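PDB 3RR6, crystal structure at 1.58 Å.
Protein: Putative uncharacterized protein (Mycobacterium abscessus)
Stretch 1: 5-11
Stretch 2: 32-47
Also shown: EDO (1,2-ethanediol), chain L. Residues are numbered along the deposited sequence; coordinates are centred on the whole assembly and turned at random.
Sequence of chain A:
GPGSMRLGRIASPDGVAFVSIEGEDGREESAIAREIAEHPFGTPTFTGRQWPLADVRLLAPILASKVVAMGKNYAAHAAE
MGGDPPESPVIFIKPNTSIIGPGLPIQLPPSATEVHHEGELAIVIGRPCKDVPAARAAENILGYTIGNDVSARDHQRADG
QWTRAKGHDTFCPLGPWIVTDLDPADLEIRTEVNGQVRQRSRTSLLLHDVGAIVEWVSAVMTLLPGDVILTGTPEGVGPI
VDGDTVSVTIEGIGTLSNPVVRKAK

Stretch 1 5-11: MRLGRIA
Stretch 2, residues 32-47: IAREIAEHPFGTPTFT

Stretch 1 is an extended strand from Arg6 to Ala11. Stretch 2 begins as a strand at Ile32, passes through a type I turn from His39 to Gly42, and is again extended by Phe46 and Thr47. The segments before and after the turn are laced together: Ala37 N donates to Thr45 O (2.8 Å), Thr45 N to Glu38 O (3.1 Å) and Thr47 N to Glu35 O (3.2 Å), while Gly42 N to His39 O (3.0 Å) closes the turn. No hydrogen bond joins the two stretches. Their backbones stay well apart, Leu7 CA lying 8.6 Å from Pro40 CA and Ile10 CA 8.2 Å from Ala33 CA, so the 234 Å² of buried surface comes from apolar packing across that gap. Ile10 lies by Ala33, while Leu7 lies by the later Ile36 and Pro40.

Met5 covers the most surface. Its CA-to-CB bond points toward stretch 2, and the m, t, p rotamer carries CE to 4.1 Å from Pro44 CG and 4.2 Å from Phe46 CZ, meeting the phenyl ring at its edge. A long, flexible thioether suits this exposed margin, reaching both the compact proline ring and the aromatic rim.

Leu7, buried and also directed toward stretch 2, adopts m, t (chi1 -60°, chi2 174°). Its CD2 lies 3.7 Å from CD1 of Ile36, itself m, t, and its CD1 lies 4.0 Å from Pro40 O. Branched aliphatic ends fill such a space without needing polar partners.

Ile10 (chi1 57°, chi2 147°, between wells) extends CD1 to 4.4 Å from Ala33 CB; the longer side chain reaches toward the small methyl, which leaves a loose apolar contact. Between these inward residues, Gly8 and Arg9 make no contact with stretch 2.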

# COMPACT_ATOMS: atom_id res chain seq x y z
N MET A 5 -5.38 16.64 -1.69
CA MET A 5 -3.92 16.80 -1.45
C MET A 5 -3.20 15.50 -1.75
O MET A 5 -3.81 14.44 -1.83
CB MET A 5 -3.64 17.17 0.01
CG MET A 5 -4.07 18.56 0.42
SD MET A 5 -3.78 18.86 2.18
CE MET A 5 -2.01 19.08 2.23
N ARG A 6 -1.89 15.61 -1.95
CA ARG A 6 -0.99 14.47 -1.92
C ARG A 6 -0.06 14.68 -0.74
O ARG A 6 0.62 15.72 -0.66
CB ARG A 6 -0.17 14.37 -3.20
CG ARG A 6 -0.96 13.89 -4.40
CD ARG A 6 -0.08 13.83 -5.64
NE ARG A 6 0.07 15.16 -6.22
CZ ARG A 6 1.05 15.55 -7.03
NH1 ARG A 6 2.03 14.71 -7.39
NH2 ARG A 6 1.07 16.79 -7.48
N LEU A 7 -0.05 13.72 0.17
CA LEU A 7 0.78 13.79 1.37
C LEU A 7 1.84 12.74 1.30
O LEU A 7 1.59 11.61 0.86
CB LEU A 7 -0.08 13.55 2.60
CG LEU A 7 -1.20 14.56 2.79
CD1 LEU A 7 -2.07 14.13 3.96
CD2 LEU A 7 -0.67 15.97 3.00
N GLY A 8 3.03 13.08 1.76
CA GLY A 8 4.10 12.10 1.81
C GLY A 8 5.23 12.54 2.71
O GLY A 8 5.08 13.49 3.49
N ARG A 9 6.34 11.83 2.60
CA ARG A 9 7.51 12.08 3.43
C ARG A 9 8.72 12.16 2.53
O ARG A 9 8.82 11.43 1.54
CB ARG A 9 7.70 10.96 4.47
CG ARG A 9 6.61 10.95 5.54
CD ARG A 9 6.70 9.73 6.44
NE ARG A 9 7.91 9.72 7.25
CZ ARG A 9 8.96 8.92 7.07
NH1 ARG A 9 9.01 8.02 6.09
NH2 ARG A 9 10.01 9.03 7.89
N ILE A 10 9.62 13.08 2.85
CA ILE A 10 10.83 13.26 2.06
C ILE A 10 12.06 13.34 2.94
O ILE A 10 11.98 13.69 4.11
CB ILE A 10 10.79 14.52 1.17
CG1 ILE A 10 10.54 15.78 2.02
CG2 ILE A 10 9.73 14.37 0.10
CD1 ILE A 10 11.21 17.01 1.49
N ALA A 11 13.19 12.97 2.34
CA ALA A 11 14.50 13.26 2.87
C ALA A 11 15.03 14.44 2.05
O ALA A 11 15.19 14.32 0.82
CB ALA A 11 15.41 12.05 2.73
N ILE A 32 6.49 20.88 -6.28
CA ILE A 32 7.14 21.23 -5.01
C ILE A 32 6.67 20.34 -3.87
O ILE A 32 5.58 19.76 -3.94
CB ILE A 32 6.90 22.71 -4.62
CG1 ILE A 32 5.41 23.00 -4.39
CG2 ILE A 32 7.47 23.65 -5.69
CD1 ILE A 32 5.14 24.37 -3.79
N ALA A 33 7.50 20.25 -2.83
CA ALA A 33 7.14 19.60 -1.57
C ALA A 33 7.10 20.67 -0.48
O ALA A 33 8.11 21.32 -0.21
CB ALA A 33 8.15 18.53 -1.22
N ARG A 34 5.93 20.85 0.13
CA ARG A 34 5.71 21.91 1.12
C ARG A 34 5.64 21.28 2.52
O ARG A 34 4.77 20.46 2.79
CB ARG A 34 4.41 22.64 0.79
CG ARG A 34 4.08 23.84 1.66
CD ARG A 34 2.67 24.35 1.37
NE ARG A 34 2.52 24.82 -0.00
CZ ARG A 34 2.71 26.07 -0.41
NH1 ARG A 34 3.07 27.03 0.44
NH2 ARG A 34 2.53 26.38 -1.69
N GLU A 35 6.56 21.68 3.40
CA GLU A 35 6.67 21.07 4.72
C GLU A 35 5.46 21.39 5.61
O GLU A 35 5.07 22.55 5.76
CB GLU A 35 7.96 21.51 5.43
CG GLU A 35 8.17 20.86 6.79
CD GLU A 35 9.42 21.33 7.50
OE1 GLU A 35 9.67 22.56 7.53
OE2 GLU A 35 10.15 20.48 8.05
N ILE A 36 4.90 20.34 6.21
CA ILE A 36 3.77 20.46 7.11
C ILE A 36 4.25 20.65 8.55
O ILE A 36 5.16 19.96 9.02
CB ILE A 36 2.84 19.23 6.97
CG1 ILE A 36 2.08 19.32 5.64
CG2 ILE A 36 1.85 19.12 8.11
CD1 ILE A 36 1.38 18.02 5.25
N ALA A 37 3.65 21.63 9.23
CA ALA A 37 3.96 21.92 10.63
C ALA A 37 3.12 21.06 11.57
O ALA A 37 3.67 20.31 12.39
CB ALA A 37 3.72 23.42 10.91
N GLU A 38 1.80 21.18 11.48
CA GLU A 38 0.90 20.51 12.41
C GLU A 38 -0.34 19.96 11.71
O GLU A 38 -0.64 20.32 10.57
CB GLU A 38 0.44 21.48 13.50
CG GLU A 38 1.54 21.93 14.45
CD GLU A 38 1.01 22.87 15.51
OE1 GLU A 38 0.44 22.40 16.52
OE2 GLU A 38 1.16 24.10 15.33
N HIS A 39 -1.04 19.08 12.43
CA HIS A 39 -2.33 18.53 12.01
C HIS A 39 -2.25 17.73 10.71
O HIS A 39 -3.05 17.92 9.80
CB HIS A 39 -3.38 19.64 11.88
CG HIS A 39 -3.32 20.64 12.99
ND1 HIS A 39 -3.46 20.29 14.32
CD2 HIS A 39 -3.13 21.98 12.97
CE1 HIS A 39 -3.36 21.38 15.07
NE2 HIS A 39 -3.16 22.42 14.27
N PRO A 40 -1.29 16.79 10.63
CA PRO A 40 -1.13 15.99 9.42
C PRO A 40 -2.38 15.18 9.03
O PRO A 40 -2.61 14.94 7.84
CB PRO A 40 0.04 15.06 9.75
CG PRO A 40 0.06 14.99 11.23
CD PRO A 40 -0.38 16.34 11.70
N PHE A 41 -3.17 14.77 10.02
CA PHE A 41 -4.39 13.99 9.78
C PHE A 41 -5.65 14.85 9.74
O PHE A 41 -6.74 14.34 9.45
CB PHE A 41 -4.54 12.88 10.83
CG PHE A 41 -3.44 11.88 10.82
CD1 PHE A 41 -3.39 10.90 9.84
CD2 PHE A 41 -2.43 11.92 11.76
CE1 PHE A 41 -2.36 9.97 9.81
CE2 PHE A 41 -1.39 11.00 11.72
CZ PHE A 41 -1.36 10.03 10.75
N GLY A 42 -5.51 16.15 10.02
CA GLY A 42 -6.63 17.09 9.96
C GLY A 42 -6.52 18.02 8.77
O GLY A 42 -6.38 17.58 7.64
N THR A 43 -6.60 19.33 9.03
CA THR A 43 -6.34 20.35 8.02
C THR A 43 -4.91 20.82 8.24
O THR A 43 -4.66 21.58 9.19
CB THR A 43 -7.32 21.53 8.14
OG1 THR A 43 -8.66 21.04 7.99
CG2 THR A 43 -7.03 22.58 7.08
N PRO A 44 -3.96 20.35 7.41
CA PRO A 44 -2.56 20.63 7.74
C PRO A 44 -2.21 22.11 7.65
O PRO A 44 -2.77 22.83 6.82
CB PRO A 44 -1.79 19.85 6.68
CG PRO A 44 -2.73 18.76 6.25
CD PRO A 44 -4.07 19.41 6.28
N THR A 45 -1.31 22.54 8.53
CA THR A 45 -0.70 23.86 8.44
C THR A 45 0.74 23.65 8.02
O THR A 45 1.25 22.53 8.07
CB THR A 45 -0.73 24.60 9.79
OG1 THR A 45 -0.04 23.83 10.78
CG2 THR A 45 -2.17 24.83 10.23
N PHE A 46 1.40 24.74 7.60
CA PHE A 46 2.71 24.66 6.98
C PHE A 46 3.75 25.49 7.74
O PHE A 46 3.44 26.53 8.30
CB PHE A 46 2.59 25.10 5.52
CG PHE A 46 1.60 24.28 4.74
CD1 PHE A 46 1.94 23.00 4.32
CD2 PHE A 46 0.32 24.75 4.48
CE1 PHE A 46 1.03 22.22 3.63
CE2 PHE A 46 -0.60 23.97 3.78
CZ PHE A 46 -0.24 22.70 3.36
N THR A 47 5.00 25.01 7.74
CA THR A 47 6.10 25.72 8.40
C THR A 47 6.62 26.90 7.57
O THR A 47 7.21 27.85 8.11
CB THR A 47 7.30 24.79 8.66
OG1 THR A 47 7.84 24.37 7.40
CG2 THR A 47 6.89 23.57 9.47
C1 EDO L . 5.27 16.86 10.76
O1 EDO L . 6.37 15.94 10.75
C2 EDO L . 3.99 16.16 11.19
O2 EDO L . 3.25 17.04 12.05